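PDB 4N4B: GH62 arabinofuranosidase from Podospora anserina, which catalyses the removal of terminal alpha-L-arabinofuranosyl residues from arabinosides and probably acts on xylan in plant biomass. Local coordinates for residues A[235-247]-A[257-269]. Numbering follows the deposited sequence.
Sequences IGTDGHRWFRSWT and GLANTEQNPWARS
One face of the W242 indole is covered by two side chains from 257-269: R268 lays its CD over it, and E262 brings CG to 4.1 Å from the centroid of the six-membered ring in a CH-pi contact. The opposite face carries CG of R244, while P265 CB approaches CE3 obliquely. Beyond the ring, E262 runs on to the 236-239 turn, where its OE2 takes the T237 N-H on the syn lone pair at 2.8 Å. R268 is extended, with CG anti to its backbone N (chi1 -176°), which carries its guanidinium past the indole to D238; NH2 stands 3.1 Å from OD2 in a salt bridge. E262 OE1 lies over one guanidinium face, adding charge attraction without a directed N-H.

R244 bends at chi3 (70°) and grips the N260 carbonyl oxygen side-on, NE at 2.8 Å from O and NH2 at 3.1 Å. A leucine in its place would probably leave that oxygen without these two donors, loosen the hold on the backbone at N260 and deprive D209 of a salt-bridge partner. N260 in turn sets ND2 over the W246 ring, the planes 77° apart. S245 donates both N and OG to A259 O from the same face of its carbonyl, and its O accepts from L258 N; L258 and A259 thus face S245 as a classic beta bulge, and W266 and A267 face F243 as another.

The 257-269 loop thus packs along strand 241-248 in the outer region of one propeller blade, continuing from its short last strand, 256-257, while strand 228-235 pairs along the other side and meets W242 and W266.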
ATOM      1  N   ILE A 235       4.977   5.673 -13.333  1.00 10.88           N
ATOM      2  CA  ILE A 235       6.288   6.319 -13.541  1.00 12.12           C
ATOM      3  C   ILE A 235       6.057   7.343 -14.623  1.00 12.30           C
ATOM      4  O   ILE A 235       5.746   6.931 -15.755  1.00 13.54           O
ATOM      5  CB  ILE A 235       7.383   5.340 -13.856  1.00 13.44           C
ATOM      6  CG1 ILE A 235       7.473   4.160 -12.858  1.00 13.51           C
ATOM      7  CG2 ILE A 235       8.679   6.074 -14.074  1.00 16.02           C
ATOM      8  CD1 ILE A 235       8.559   3.114 -13.169  1.00 14.95           C
ATOM      9  N   GLY A 236       6.181   8.622 -14.365  1.00 12.46           N
ATOM     10  CA  GLY A 236       5.838   9.659 -15.326  1.00 14.92           C
ATOM     11  C   GLY A 236       6.950   9.830 -16.380  1.00 15.26           C
ATOM     12  O   GLY A 236       8.012   9.276 -16.282  1.00 15.59           O
ATOM     13  N   THR A 237       6.567  10.641 -17.372  1.00 19.99           N
ATOM     14  CA  THR A 237       7.545  11.011 -18.426  1.00 22.25           C
ATOM     15  C   THR A 237       8.783  11.662 -17.871  1.00 20.99           C
ATOM     16  O   THR A 237       9.908  11.387 -18.403  1.00 23.01           O
ATOM     17  CB  THR A 237       6.857  11.925 -19.434  1.00 26.70           C
ATOM     18  OG1 THR A 237       6.216  12.997 -18.734  1.00 36.16           O
ATOM     19  CG2 THR A 237       5.807  11.119 -20.024  1.00 25.43           C
ATOM     20  N   ASP A 238       8.683  12.371 -16.746  1.00 18.28           N
ATOM     21  CA  ASP A 238       9.839  12.906 -16.037  1.00 16.99           C
ATOM     22  C   ASP A 238      10.609  11.920 -15.187  1.00 16.27           C
ATOM     23  O   ASP A 238      11.560  12.309 -14.513  1.00 18.29           O
ATOM     24  CB  ASP A 238       9.407  14.078 -15.178  1.00 17.27           C
ATOM     25  CG  ASP A 238       8.299  13.727 -14.121  1.00 17.73           C
ATOM     26  OD1 ASP A 238       7.976  12.551 -13.914  1.00 17.65           O
ATOM     27  OD2 ASP A 238       7.840  14.714 -13.520  1.00 18.96           O
ATOM     28  N   GLY A 239      10.141  10.660 -15.113  1.00 15.58           N
ATOM     29  CA  GLY A 239      10.847   9.680 -14.348  1.00 14.18           C
ATOM     30  C   GLY A 239      10.356   9.555 -12.916  1.00 15.22           C
ATOM     31  O   GLY A 239      10.826   8.654 -12.233  1.00 14.76           O
ATOM     32  N   HIS A 240       9.524  10.446 -12.487  1.00 12.16           N
ATOM     33  CA  HIS A 240       9.101  10.431 -11.048  1.00 12.51           C
ATOM     34  C   HIS A 240       7.789   9.728 -10.881  1.00 10.03           C
ATOM     35  O   HIS A 240       6.919   9.617 -11.738  1.00 11.17           O
ATOM     36  CB  HIS A 240       8.932  11.885 -10.579  1.00 12.36           C
ATOM     37  CG  HIS A 240      10.240  12.614 -10.545  1.00 15.78           C
ATOM     38  ND1 HIS A 240      10.532  13.715 -11.337  1.00 22.86           N
ATOM     39  CD2 HIS A 240      11.350  12.325  -9.854  1.00 17.12           C
ATOM     40  CE1 HIS A 240      11.754  14.102 -11.083  1.00 18.30           C
ATOM     41  NE2 HIS A 240      12.294  13.260 -10.237  1.00 20.86           N
ATOM     42  N   ARG A 241       7.640   9.128  -9.691  1.00  9.40           N
ATOM     43  CA  ARG A 241       6.475   8.347  -9.327  1.00  8.52           C
ATOM     44  C   ARG A 241       5.267   9.245  -9.048  1.00  8.08           C
ATOM     45  O   ARG A 241       5.394  10.374  -8.544  1.00  8.59           O
ATOM     46  CB  ARG A 241       6.788   7.533  -8.096  1.00  8.79           C
ATOM     47  CG  ARG A 241       7.995   6.606  -8.180  1.00 10.26           C
ATOM     48  CD  ARG A 241       7.924   5.723  -9.412  1.00 10.35           C
ATOM     49  NE  ARG A 241       9.011   4.752  -9.425  1.00 11.74           N
ATOM     50  CZ  ARG A 241       8.921   3.472  -9.091  1.00 12.13           C
ATOM     51  NH1 ARG A 241       7.804   3.001  -8.519  1.00 11.91           N
ATOM     52  NH2 ARG A 241      10.006   2.693  -9.235  1.00 12.34           N
ATOM     53  N   TRP A 242       4.090   8.750  -9.381  1.00  7.57           N
ATOM     54  CA  TRP A 242       2.844   9.416  -9.144  1.00  8.25           C
ATOM     55  C   TRP A 242       1.720   8.395  -9.069  1.00  9.00           C
ATOM     56  O   TRP A 242       1.920   7.216  -9.385  1.00  9.79           O
ATOM     57  CB  TRP A 242       2.557  10.457 -10.223  1.00  9.26           C
ATOM     58  CG  TRP A 242       2.387   9.989 -11.624  1.00 10.03           C
ATOM     59  CD1 TRP A 242       3.341   9.337 -12.391  1.00 10.16           C
ATOM     60  CD2 TRP A 242       1.178   9.971 -12.365  1.00 10.18           C
ATOM     61  NE1 TRP A 242       2.796   9.059 -13.638  1.00 10.81           N
ATOM     62  CE2 TRP A 242       1.476   9.448 -13.641  1.00 11.13           C
ATOM     63  CE3 TRP A 242      -0.111  10.449 -12.126  1.00 11.87           C
ATOM     64  CZ2 TRP A 242       0.511   9.312 -14.633  1.00 10.96           C
ATOM     65  CZ3 TRP A 242      -1.051  10.395 -13.145  1.00 12.68           C
ATOM     66  CH2 TRP A 242      -0.727   9.812 -14.390  1.00 11.96           C
ATOM     67  N   PHE A 243       0.536   8.839  -8.682  1.00  8.91           N
ATOM     68  CA  PHE A 243      -0.640   7.977  -8.529  1.00  8.51           C
ATOM     69  C   PHE A 243      -1.739   8.372  -9.531  1.00  9.66           C
ATOM     70  O   PHE A 243      -2.123   9.545  -9.666  1.00  9.78           O
ATOM     71  CB  PHE A 243      -1.193   8.032  -7.095  1.00  8.49           C
ATOM     72  CG  PHE A 243      -0.422   7.131  -6.193  1.00  9.00           C
ATOM     73  CD1 PHE A 243      -0.670   5.765  -6.070  1.00  9.47           C
ATOM     74  CD2 PHE A 243       0.644   7.686  -5.487  1.00 10.18           C
ATOM     75  CE1 PHE A 243       0.136   4.988  -5.211  1.00 10.78           C
ATOM     76  CE2 PHE A 243       1.403   6.878  -4.682  1.00 11.24           C
ATOM     77  CZ  PHE A 243       1.177   5.542  -4.598  1.00 11.74           C
ATOM     78  N   ARG A 244      -2.323   7.296 -10.062  1.00  9.73           N
ATOM     79  CA  ARG A 244      -3.539   7.358 -10.893  1.00 10.48           C
ATOM     80  C   ARG A 244      -4.667   6.706 -10.136  1.00 10.81           C
ATOM     81  O   ARG A 244      -4.495   5.862  -9.270  1.00  9.84           O
ATOM     82  CB  ARG A 244      -3.256   6.498 -12.107  1.00 10.35           C
ATOM     83  CG  ARG A 244      -2.088   6.932 -12.919  1.00 11.75           C
ATOM     84  CD  ARG A 244      -1.870   6.141 -14.206  1.00 12.02           C
ATOM     85  NE  ARG A 244      -2.920   6.450 -15.184  1.00 13.68           N
ATOM     86  CZ  ARG A 244      -3.320   5.627 -16.113  1.00 13.29           C
ATOM     87  NH1 ARG A 244      -2.850   4.430 -16.231  1.00 13.10           N
ATOM     88  NH2 ARG A 244      -4.291   6.036 -16.925  1.00 17.15           N
ATOM     89  N   SER A 245      -5.890   7.154 -10.446  1.00 10.58           N
ATOM     90  CA  SER A 245      -7.118   6.732  -9.761  1.00 10.91           C
ATOM     91  C   SER A 245      -8.300   6.469 -10.708  1.00 11.31           C
ATOM     92  O   SER A 245      -8.443   7.085 -11.810  1.00 11.61           O
ATOM     93  CB  SER A 245      -7.549   7.790  -8.803  1.00 11.14           C
ATOM     94  OG  SER A 245      -7.830   9.065  -9.339  1.00 11.24           O
ATOM     95  N   TRP A 246      -9.103   5.529 -10.249  1.00 11.54           N
ATOM     96  CA  TRP A 246     -10.333   5.094 -10.965  1.00 12.09           C
ATOM     97  C   TRP A 246     -11.359   4.793  -9.902  1.00 12.13           C
ATOM     98  O   TRP A 246     -11.108   4.543  -8.708  1.00 10.67           O
ATOM     99  CB  TRP A 246     -10.094   3.804 -11.727  1.00 12.72           C
ATOM    100  CG  TRP A 246      -9.117   3.829 -12.841  1.00 12.36           C
ATOM    101  CD1 TRP A 246      -9.357   3.823 -14.245  1.00 11.94           C
ATOM    102  CD2 TRP A 246      -7.670   3.766 -12.774  1.00 11.97           C
ATOM    103  NE1 TRP A 246      -8.259   3.816 -14.919  1.00 12.24           N
ATOM    104  CE2 TRP A 246      -7.155   3.767 -14.081  1.00 12.03           C
ATOM    105  CE3 TRP A 246      -6.763   3.681 -11.683  1.00 12.75           C
ATOM    106  CZ2 TRP A 246      -5.803   3.626 -14.372  1.00 12.90           C
ATOM    107  CZ3 TRP A 246      -5.449   3.583 -11.937  1.00 12.20           C
ATOM    108  CH2 TRP A 246      -4.952   3.562 -13.257  1.00 12.42           C
ATOM    109  N   THR A 247     -12.628   4.788 -10.321  1.00 12.28           N
ATOM    110  CA  THR A 247     -13.729   4.308  -9.508  1.00 11.92           C
ATOM    111  C   THR A 247     -14.569   3.207 -10.187  1.00 11.97           C
ATOM    112  O   THR A 247     -14.523   3.048 -11.345  1.00 13.21           O
ATOM    113  CB  THR A 247     -14.659   5.419  -9.009  1.00 14.88           C
ATOM    114  OG1 THR A 247     -15.332   6.028 -10.102  1.00 17.89           O
ATOM    115  CG2 THR A 247     -13.882   6.451  -8.218  1.00 14.54           C
ATOM    116  N   GLY A 257     -12.021   6.124 -15.135  1.00 16.09           N
ATOM    117  CA  GLY A 257     -10.982   7.052 -14.689  1.00 13.66           C
ATOM    118  C   GLY A 257     -11.556   8.103 -13.880  1.00 16.39           C
ATOM    119  O   GLY A 257     -12.683   8.581 -14.055  1.00 17.74           O
ATOM    120  N   LEU A 258     -10.849   8.426 -12.792  1.00 14.48           N
ATOM    121  CA  LEU A 258     -11.145   9.517 -11.892  1.00 14.07           C
ATOM    122  C   LEU A 258     -10.199  10.658 -12.171  1.00 16.06           C
ATOM    123  O   LEU A 258     -10.450  11.573 -12.957  1.00 19.36           O
ATOM    124  CB  LEU A 258     -11.190   9.073 -10.456  1.00 14.03           C
ATOM    125  CG  LEU A 258     -11.562  10.169  -9.463  1.00 16.13           C
ATOM    126  CD1 LEU A 258     -13.013  10.700  -9.589  1.00 17.78           C
ATOM    127  CD2 LEU A 258     -11.285   9.730  -8.023  1.00 17.22           C
ATOM    128  N   ALA A 259      -8.969  10.540 -11.670  1.00 12.84           N
ATOM    129  CA  ALA A 259      -7.853  11.450 -11.908  1.00 13.60           C
ATOM    130  C   ALA A 259      -6.700  10.573 -12.251  1.00 12.89           C
ATOM    131  O   ALA A 259      -6.062   9.999 -11.344  1.00 12.37           O
ATOM    132  CB  ALA A 259      -7.596  12.299 -10.640  1.00 14.13           C
ATOM    133  N   ASN A 260      -6.424  10.349 -13.526  1.00 13.69           N
ATOM    134  CA  ASN A 260      -5.463   9.365 -13.950  1.00 12.76           C
ATOM    135  C   ASN A 260      -4.572   9.797 -15.116  1.00 13.24           C
ATOM    136  O   ASN A 260      -4.028   8.968 -15.835  1.00 13.41           O
ATOM    137  CB  ASN A 260      -6.183   8.014 -14.292  1.00 13.20           C
ATOM    138  CG  ASN A 260      -7.052   8.080 -15.508  1.00 16.01           C
ATOM    139  OD1 ASN A 260      -7.217   9.119 -16.130  1.00 16.00           O
ATOM    140  ND2 ASN A 260      -7.698   6.963 -15.768  1.00 16.16           N
ATOM    141  N   THR A 261      -4.408  11.112 -15.212  1.00 13.37           N
ATOM    142  CA  THR A 261      -3.454  11.639 -16.179  1.00 13.70           C
ATOM    143  C   THR A 261      -2.422  12.500 -15.523  1.00 13.94           C
ATOM    144  O   THR A 261      -2.681  12.972 -14.387  1.00 12.55           O
ATOM    145  CB  THR A 261      -4.213  12.534 -17.237  1.00 15.03           C
ATOM    146  OG1 THR A 261      -4.863  13.615 -16.658  1.00 17.44           O
ATOM    147  CG2 THR A 261      -5.246  11.709 -18.041  1.00 17.68           C
ATOM    148  N   GLU A 262      -1.295  12.755 -16.161  1.00 13.76           N
ATOM    149  CA  GLU A 262      -0.318  13.652 -15.527  1.00 15.20           C
ATOM    150  C   GLU A 262      -0.872  15.034 -15.295  1.00 15.57           C
ATOM    151  O   GLU A 262      -0.535  15.720 -14.299  1.00 15.50           O
ATOM    152  CB  GLU A 262       0.973  13.699 -16.289  1.00 16.22           C
ATOM    153  CG  GLU A 262       1.763  12.410 -16.276  1.00 16.01           C
ATOM    154  CD  GLU A 262       3.179  12.522 -16.827  1.00 20.51           C
ATOM    155  OE1 GLU A 262       3.595  13.677 -17.207  1.00 25.30           O
ATOM    156  OE2 GLU A 262       3.914  11.559 -16.960  1.00 22.34           O
ATOM    157  N   GLN A 263      -1.734  15.528 -16.183  1.00 16.78           N
ATOM    158  CA  GLN A 263      -2.354  16.862 -16.028  1.00 19.55           C
ATOM    159  C   GLN A 263      -3.444  16.890 -14.994  1.00 17.73           C
ATOM    160  O   GLN A 263      -3.718  17.929 -14.358  1.00 18.93           O
ATOM    161  CB  GLN A 263      -2.969  17.298 -17.374  1.00 25.96           C
ATOM    162  CG  GLN A 263      -1.951  17.214 -18.473  1.00 31.45           C
ATOM    163  CD  GLN A 263      -2.014  15.933 -19.375  1.00 39.43           C
ATOM    164  OE1 GLN A 263      -1.958  14.730 -18.915  1.00 23.61           O
ATOM    165  NE2 GLN A 263      -2.085  16.209 -20.752  1.00 43.03           N
ATOM    166  N   ASN A 264      -4.072  15.701 -14.751  1.00 15.08           N
ATOM    167  CA  ASN A 264      -5.076  15.577 -13.744  1.00 15.43           C
ATOM    168  C   ASN A 264      -4.840  14.307 -12.923  1.00 13.96           C
ATOM    169  O   ASN A 264      -5.462  13.298 -13.134  1.00 13.83           O
ATOM    170  CB  ASN A 264      -6.478  15.482 -14.302  1.00 17.20           C
ATOM    171  CG  ASN A 264      -7.513  15.516 -13.218  1.00 18.19           C
ATOM    172  OD1 ASN A 264      -7.403  16.220 -12.204  1.00 20.73           O
ATOM    173  ND2 ASN A 264      -8.523  14.736 -13.397  1.00 19.96           N
ATOM    174  N   PRO A 265      -3.826  14.367 -12.040  1.00 12.15           N
ATOM    175  CA  PRO A 265      -3.333  13.207 -11.331  1.00 12.73           C
ATOM    176  C   PRO A 265      -4.052  13.040 -10.029  1.00 10.29           C
ATOM    177  O   PRO A 265      -4.581  13.930  -9.442  1.00 11.53           O
ATOM    178  CB  PRO A 265      -1.876  13.502 -11.073  1.00 11.29           C
ATOM    179  CG  PRO A 265      -1.839  14.994 -10.930  1.00 12.90           C
ATOM    180  CD  PRO A 265      -2.873  15.514 -11.884  1.00 12.09           C
ATOM    181  N   TRP A 266      -4.050  11.810  -9.527  1.00  9.63           N
ATOM    182  CA  TRP A 266      -4.443  11.636  -8.134  1.00  9.25           C
ATOM    183  C   TRP A 266      -3.487  12.309  -7.131  1.00  9.05           C
ATOM    184  O   TRP A 266      -3.909  13.153  -6.370  1.00  9.75           O
ATOM    185  CB  TRP A 266      -4.754  10.163  -7.752  1.00 10.35           C
ATOM    186  CG  TRP A 266      -5.523  10.042  -6.448  1.00  9.73           C
ATOM    187  CD1 TRP A 266      -6.857  10.264  -6.297  1.00 10.51           C
ATOM    188  CD2 TRP A 266      -5.057   9.658  -5.144  1.00  9.33           C
ATOM    189  NE1 TRP A 266      -7.252  10.083  -5.026  1.00  9.73           N
ATOM    190  CE2 TRP A 266      -6.166   9.725  -4.256  1.00  9.31           C
ATOM    191  CE3 TRP A 266      -3.815   9.363  -4.603  1.00  9.35           C
ATOM    192  CZ2 TRP A 266      -6.053   9.476  -2.928  1.00 10.08           C
ATOM    193  CZ3 TRP A 266      -3.686   9.080  -3.300  1.00  9.60           C
ATOM    194  CH2 TRP A 266      -4.799   9.103  -2.441  1.00  9.69           C
ATOM    195  N   ALA A 267      -2.209  11.990  -7.284  1.00 10.00           N
ATOM    196  CA  ALA A 267      -1.153  12.670  -6.484  1.00  9.56           C
ATOM    197  C   ALA A 267       0.131  12.615  -7.292  1.00  9.82           C
ATOM    198  O   ALA A 267       0.544  11.577  -7.803  1.00  9.92           O
ATOM    199  CB  ALA A 267      -0.946  12.018  -5.116  1.00  9.85           C
ATOM    200  N   ARG A 268       0.755  13.819  -7.428  1.00  9.55           N
ATOM    201  CA  ARG A 268       1.923  13.986  -8.269  1.00  9.69           C
ATOM    202  C   ARG A 268       2.574  15.292  -7.815  1.00  9.80           C
ATOM    203  O   ARG A 268       1.963  16.098  -7.178  1.00 10.00           O
ATOM    204  CB  ARG A 268       1.518  14.006  -9.766  1.00 10.54           C
ATOM    205  CG  ARG A 268       2.638  14.072 -10.760  1.00 11.31           C
ATOM    206  CD  ARG A 268       2.208  13.681 -12.227  1.00 13.06           C
ATOM    207  NE  ARG A 268       3.346  13.780 -13.125  1.00 13.09           N
ATOM    208  CZ  ARG A 268       3.685  14.941 -13.730  1.00 17.02           C
ATOM    209  NH1 ARG A 268       2.934  15.987 -13.687  1.00 16.58           N
ATOM    210  NH2 ARG A 268       4.837  14.987 -14.343  1.00 20.18           N
ATOM    211  N   SER A 269       3.797  15.509  -8.294  1.00 10.24           N
ATOM    212  CA  SER A 269       4.490  16.762  -7.972  1.00 10.63           C
ATOM    213  C   SER A 269       3.661  17.985  -8.297  1.00 11.41           C
ATOM    214  O   SER A 269       3.775  19.009  -7.626  1.00 12.92           O
ATOM    215  CB  SER A 269       5.799  16.896  -8.683  1.00 11.44           C
ATOM    216  OG  SER A 269       5.658  16.876 -10.063  1.00 13.59           O
TER
HETATM  217  O   HOH W   1       5.636  12.069 -12.704  1.00 14.05           O
HETATM  218  O   HOH W   2       6.540  14.751 -11.144  1.00 16.77           O
HETATM  219  O   HOH W   3       5.469  13.101  -9.051  1.00 11.90           O
HETATM  220  O   HOH W   4      -5.736   8.187 -18.629  1.00 39.18           O
HETATM  221  O   HOH W   5     -14.510   7.979 -11.811  1.00 23.15           O